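Local coordinates for protein D-hydantoinase (Ralstonia pickettii, PDB 1NFG) that probably hydrolyses the cyclic amide bond of D-hydantoin derivatives stereospecifically, using two zinc ions per subunit, at residues A[55-60]-A[234-239]; A[425-428]-A[433-436]. All coordinates share one frame; numbering follows the deposited sequence.

The two contacts lie in different parts of the subunit, their centres about 25 Å apart and their nearest atoms about 12 Å apart. Contact 1 comes first along the chain and closes before contact 2 opens. It sits near the middle of the chain's fold, in the TIM barrel, where strand 48-58 and the residues just after it and after strand 233-235 supply zinc-binding histidines. Contact 2 is a local hairpin of strands 419-429 and 432-436, about 21 Å from the chain centre and away from the metal site. Strand pairing connects the two regions, because strand 390-400 pairs with both 48-58 and 419-429. One contact thus belongs to the catalytic core, the other to the beta structure outside it.

Contact 1. Residues A[55-60]-A[234-239]; sequences DVHTHV and YIVHVT. With ZN (zinc ion), chain E.
His57 meets Val236 and His237 at the two-zinc centre of the barrel. The direct packing is light, about 140 Å² in all, and made by van der Waals contacts. The His57 ring reaches across toward the 234-239 segment because its CG stands opposite the backbone N (chi1 -168°). His57 CE1 lies 3.8 Å from Val236 CB, and the two side chains cross at about a right angle. The same CE1 atom is 3.9 Å from His237 CD2. The two imidazole planes are inclined at 36°, an oblique pair. Further along, Val56 CG2 touches the hydroxyl oxygen OH of Tyr234 at 3.8 Å.

His57 NE2 binds a zinc ion at 2.4 Å and His59 NE2 binds it at 2.3 Å. Asp313 and the carboxylated Lys148 complete this site. His237 serves the second zinc ion, together with His181 and the same Lys148.

No hydrogen bond joins the segments directly. Glu260 bridges them instead: its OE2 takes bonds from His57 ND1 and His237 N, and its OE1 is bonded to Tyr234 OH. Within 55-60, Asp55 OD1 accepts from His57 N at 3.0 Å, an Asx turn.

His57 is therefore held at both ring nitrogens, by zinc and by Glu260. This should fix its ring rotation, and the carboxylate would probably make the imidazole a stronger zinc ligand.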
loop_
_atom_site.group_PDB
_atom_site.type_symbol
_atom_site.label_atom_id
_atom_site.label_comp_id
_atom_site.label_asym_id
_atom_site.label_seq_id
_atom_site.Cartn_x
_atom_site.Cartn_y
_atom_site.Cartn_z
ATOM N N ASP A 55 -30.291 -8.295 12.039
ATOM C CA ASP A 55 -29.997 -7.808 10.696
ATOM C C ASP A 55 -30.150 -6.289 10.587
ATOM O O ASP A 55 -31.258 -5.780 10.436
ATOM C CB ASP A 55 -30.924 -8.495 9.698
ATOM C CG ASP A 55 -30.472 -8.317 8.280
ATOM O OD1 ASP A 55 -29.726 -7.346 8.017
ATOM O OD2 ASP A 55 -30.869 -9.140 7.430
ATOM N N VAL A 56 -29.034 -5.569 10.646
ATOM C CA VAL A 56 -29.073 -4.114 10.582
ATOM C C VAL A 56 -29.135 -3.516 9.177
ATOM O O VAL A 56 -28.879 -2.326 8.999
ATOM C CB VAL A 56 -27.865 -3.497 11.337
ATOM C CG1 VAL A 56 -27.832 -4.032 12.762
ATOM C CG2 VAL A 56 -26.558 -3.803 10.606
ATOM N N HIS A 57 -29.479 -4.320 8.179
ATOM C CA HIS A 57 -29.564 -3.791 6.822
ATOM C C HIS A 57 -30.703 -4.424 6.033
ATOM O O HIS A 57 -30.482 -5.345 5.243
ATOM C CB HIS A 57 -28.238 -4.004 6.085
ATOM C CG HIS A 57 -28.131 -3.255 4.788
ATOM N ND1 HIS A 57 -26.921 -2.847 4.265
ATOM C CD2 HIS A 57 -29.076 -2.839 3.912
ATOM C CE1 HIS A 57 -27.128 -2.210 3.127
ATOM N NE2 HIS A 57 -28.426 -2.189 2.891
ATOM N N THR A 58 -31.918 -3.920 6.246
ATOM C CA THR A 58 -33.092 -4.429 5.547
ATOM C C THR A 58 -33.935 -3.334 4.909
ATOM O O THR A 58 -33.924 -2.176 5.337
ATOM C CB THR A 58 -34.032 -5.224 6.487
ATOM O OG1 THR A 58 -34.438 -4.389 7.582
ATOM C CG2 THR A 58 -33.341 -6.455 7.019
ATOM N N HIS A 59 -34.663 -3.729 3.871
ATOM C CA HIS A 59 -35.577 -2.853 3.148
ATOM C C HIS A 59 -36.837 -3.699 3.047
ATOM O O HIS A 59 -37.293 -4.064 1.963
ATOM C CB HIS A 59 -35.022 -2.529 1.764
ATOM C CG HIS A 59 -33.699 -1.826 1.798
ATOM N ND1 HIS A 59 -33.520 -0.609 2.419
ATOM C CD2 HIS A 59 -32.491 -2.174 1.294
ATOM C CE1 HIS A 59 -32.259 -0.236 2.296
ATOM N NE2 HIS A 59 -31.613 -1.168 1.619
ATOM N N VAL A 60 -37.360 -4.026 4.223
ATOM C CA VAL A 60 -38.542 -4.853 4.401
ATOM C C VAL A 60 -39.762 -4.474 3.546
ATOM O O VAL A 60 -40.399 -5.346 2.952
ATOM C CB VAL A 60 -38.915 -4.862 5.894
ATOM C CG1 VAL A 60 -40.220 -5.543 6.100
ATOM C CG2 VAL A 60 -37.832 -5.581 6.678
ATOM N N TYR A 234 -19.923 4.589 8.626
ATOM C CA TYR A 234 -20.175 3.174 8.430
ATOM C C TYR A 234 -20.437 2.889 6.955
ATOM O O TYR A 234 -21.416 3.371 6.390
ATOM C CB TYR A 234 -21.376 2.779 9.291
ATOM C CG TYR A 234 -21.787 1.320 9.260
ATOM C CD1 TYR A 234 -22.570 0.816 8.224
ATOM C CD2 TYR A 234 -21.454 0.459 10.313
ATOM C CE1 TYR A 234 -23.022 -0.513 8.240
ATOM C CE2 TYR A 234 -21.899 -0.867 10.343
ATOM C CZ TYR A 234 -22.684 -1.344 9.305
ATOM O OH TYR A 234 -23.148 -2.639 9.336
ATOM N N ILE A 235 -19.559 2.114 6.325
ATOM C CA ILE A 235 -19.738 1.803 4.920
ATOM C C ILE A 235 -20.549 0.527 4.775
ATOM O O ILE A 235 -20.109 -0.551 5.180
ATOM C CB ILE A 235 -18.370 1.654 4.175
ATOM C CG1 ILE A 235 -17.794 3.026 3.816
ATOM C CG2 ILE A 235 -18.568 0.915 2.849
ATOM C CD1 ILE A 235 -17.638 3.971 4.955
ATOM N N VAL A 236 -21.742 0.656 4.202
ATOM C CA VAL A 236 -22.603 -0.501 4.001
ATOM C C VAL A 236 -22.114 -1.310 2.809
ATOM O O VAL A 236 -21.441 -0.792 1.922
ATOM C CB VAL A 236 -24.091 -0.091 3.768
ATOM C CG1 VAL A 236 -24.579 0.765 4.920
ATOM C CG2 VAL A 236 -24.244 0.647 2.441
ATOM N N HIS A 237 -22.472 -2.587 2.804
ATOM C CA HIS A 237 -22.089 -3.534 1.769
ATOM C C HIS A 237 -20.751 -3.337 1.045
ATOM O O HIS A 237 -20.719 -2.942 -0.119
ATOM C CB HIS A 237 -23.214 -3.680 0.731
ATOM C CG HIS A 237 -23.709 -2.382 0.165
ATOM N ND1 HIS A 237 -22.865 -1.364 -0.225
ATOM C CD2 HIS A 237 -24.965 -1.952 -0.109
ATOM C CE1 HIS A 237 -23.579 -0.365 -0.713
ATOM N NE2 HIS A 237 -24.854 -0.697 -0.654
ATOM N N VAL A 238 -19.646 -3.600 1.744
ATOM C CA VAL A 238 -18.323 -3.541 1.125
ATOM C C VAL A 238 -18.328 -4.867 0.381
ATOM O O VAL A 238 -18.510 -5.919 0.993
ATOM C CB VAL A 238 -17.197 -3.560 2.160
ATOM C CG1 VAL A 238 -15.865 -3.764 1.458
ATOM C CG2 VAL A 238 -17.190 -2.248 2.941
ATOM N N THR A 239 -18.117 -4.827 -0.927
ATOM C CA THR A 239 -18.215 -6.038 -1.728
ATOM C C THR A 239 -16.985 -6.598 -2.442
ATOM O O THR A 239 -17.041 -7.703 -2.980
ATOM C CB THR A 239 -19.280 -5.825 -2.798
ATOM O OG1 THR A 239 -18.741 -4.991 -3.837
ATOM C CG2 THR A 239 -20.488 -5.116 -2.196
HETATM ZN ZN ZN E . -29.389 -1.239 0.931
#

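Contact 2. Residues A[425-428]-A[433-436]; sequences KTVL and VIVD
Val427 and Val435 both have CG1 anti to the backbone N (chi1 -175° and 180°), and their side chains lie side by side, pointing the same way. CB of Val427 is 3.8 Å from CB of Val435, and the CG2 branch of Val435 rests against both CB and CG2 of Val427. Ile434 adds its CG1 from an oblique direction, 4.2 Å from Val427 CG1. Leu428 and Val433 pair on the other face of the hairpin. There CG2 of Val433 meets CG of Leu428 at 3.9 Å.

The backbone forms a classic beta bulge, with Ile434 and Val435 both opposite Val427. Val427 O accepts two hydrogen bonds, from Ile434 N at 2.8 Å and from Val435 N at 3.2 Å. The Ile434 N-H comes in almost in line with the carbonyl, at a C=O...N angle of 160°. Val435 N approaches from a more bent direction. In return, Val427 N donates to Val435 O at 2.8 Å. The extra residue shifts the register by one between the hydrogen-bonded pair Val427-Val435 and the non-hydrogen-bonded pair Leu428-Val433.

The hairpin has neighbours on several sides. Strand 390-400 pairs with the 425-428 segment, through backbone bonds to Leu392 and Ile390. Ile434 and Val435 touch Ala81 of helix 73-82. Val433 packs on Arg40 and Ile42 of strand 40-43, and Asp436 OD2 forms a salt bridge with Arg40, tying the hairpin to strand 40-43, in the N-terminal part of the chain.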
loop_
_atom_site.group_PDB
_atom_site.type_symbol
_atom_site.label_atom_id
_atom_site.label_comp_id
_atom_site.label_asym_id
_atom_site.label_seq_id
_atom_site.Cartn_x
_atom_site.Cartn_y
_atom_site.Cartn_z
ATOM N N LYS A 425 -34.224 -23.947 14.418
ATOM C CA LYS A 425 -35.376 -24.805 14.696
ATOM C C LYS A 425 -36.532 -24.125 15.407
ATOM O O LYS A 425 -37.662 -24.159 14.924
ATOM C CB LYS A 425 -34.930 -26.051 15.463
ATOM C CG LYS A 425 -34.337 -27.109 14.547
ATOM C CD LYS A 425 -35.315 -27.402 13.433
ATOM C CE LYS A 425 -34.855 -28.532 12.547
ATOM N NZ LYS A 425 -35.859 -28.784 11.473
ATOM N N THR A 426 -36.266 -23.524 16.557
ATOM C CA THR A 426 -37.322 -22.823 17.262
ATOM C C THR A 426 -36.735 -21.490 17.711
ATOM O O THR A 426 -35.570 -21.420 18.119
ATOM C CB THR A 426 -37.870 -23.641 18.468
ATOM O OG1 THR A 426 -37.016 -23.482 19.600
ATOM C CG2 THR A 426 -37.946 -25.110 18.119
ATOM N N VAL A 427 -37.544 -20.436 17.610
ATOM C CA VAL A 427 -37.118 -19.086 17.951
ATOM C C VAL A 427 -37.973 -18.415 19.020
ATOM O O VAL A 427 -39.200 -18.557 19.028
ATOM C CB VAL A 427 -37.139 -18.196 16.692
ATOM C CG1 VAL A 427 -36.570 -16.817 17.008
ATOM C CG2 VAL A 427 -36.355 -18.866 15.579
ATOM N N LEU A 428 -37.315 -17.681 19.912
ATOM C CA LEU A 428 -37.996 -16.959 20.977
ATOM C C LEU A 428 -37.713 -15.465 20.875
ATOM O O LEU A 428 -36.574 -15.050 20.662
ATOM C CB LEU A 428 -37.552 -17.451 22.359
ATOM C CG LEU A 428 -38.055 -18.813 22.839
ATOM C CD1 LEU A 428 -37.385 -19.923 22.054
ATOM C CD2 LEU A 428 -37.760 -18.968 24.324
ATOM N N VAL A 433 -42.253 -17.956 22.348
ATOM C CA VAL A 433 -41.841 -18.859 21.287
ATOM C C VAL A 433 -42.606 -18.407 20.050
ATOM O O VAL A 433 -43.838 -18.473 20.032
ATOM C CB VAL A 433 -42.223 -20.323 21.612
ATOM C CG1 VAL A 433 -42.049 -21.197 20.386
ATOM C CG2 VAL A 433 -41.376 -20.837 22.755
ATOM N N ILE A 434 -41.895 -17.933 19.028
ATOM C CA ILE A 434 -42.570 -17.480 17.815
ATOM C C ILE A 434 -42.362 -18.427 16.648
ATOM O O ILE A 434 -43.071 -18.362 15.649
ATOM C CB ILE A 434 -42.158 -16.035 17.441
ATOM C CG1 ILE A 434 -40.652 -15.948 17.182
ATOM C CG2 ILE A 434 -42.568 -15.084 18.575
ATOM C CD1 ILE A 434 -40.168 -14.536 16.864
ATOM N N VAL A 435 -41.381 -19.310 16.774
ATOM C CA VAL A 435 -41.140 -20.319 15.748
ATOM C C VAL A 435 -40.910 -21.584 16.552
ATOM O O VAL A 435 -40.053 -21.608 17.428
ATOM C CB VAL A 435 -39.890 -20.023 14.883
ATOM C CG1 VAL A 435 -39.716 -21.125 13.845
ATOM C CG2 VAL A 435 -40.039 -18.679 14.188
ATOM N N ASP A 436 -41.699 -22.615 16.282
ATOM C CA ASP A 436 -41.588 -23.875 17.009
ATOM C C ASP A 436 -41.259 -24.970 16.012
ATOM O O ASP A 436 -42.023 -25.216 15.078
ATOM C CB ASP A 436 -42.917 -24.195 17.701
ATOM C CG ASP A 436 -42.760 -25.153 18.875
ATOM O OD1 ASP A 436 -41.984 -26.129 18.770
ATOM O OD2 ASP A 436 -43.433 -24.934 19.907
#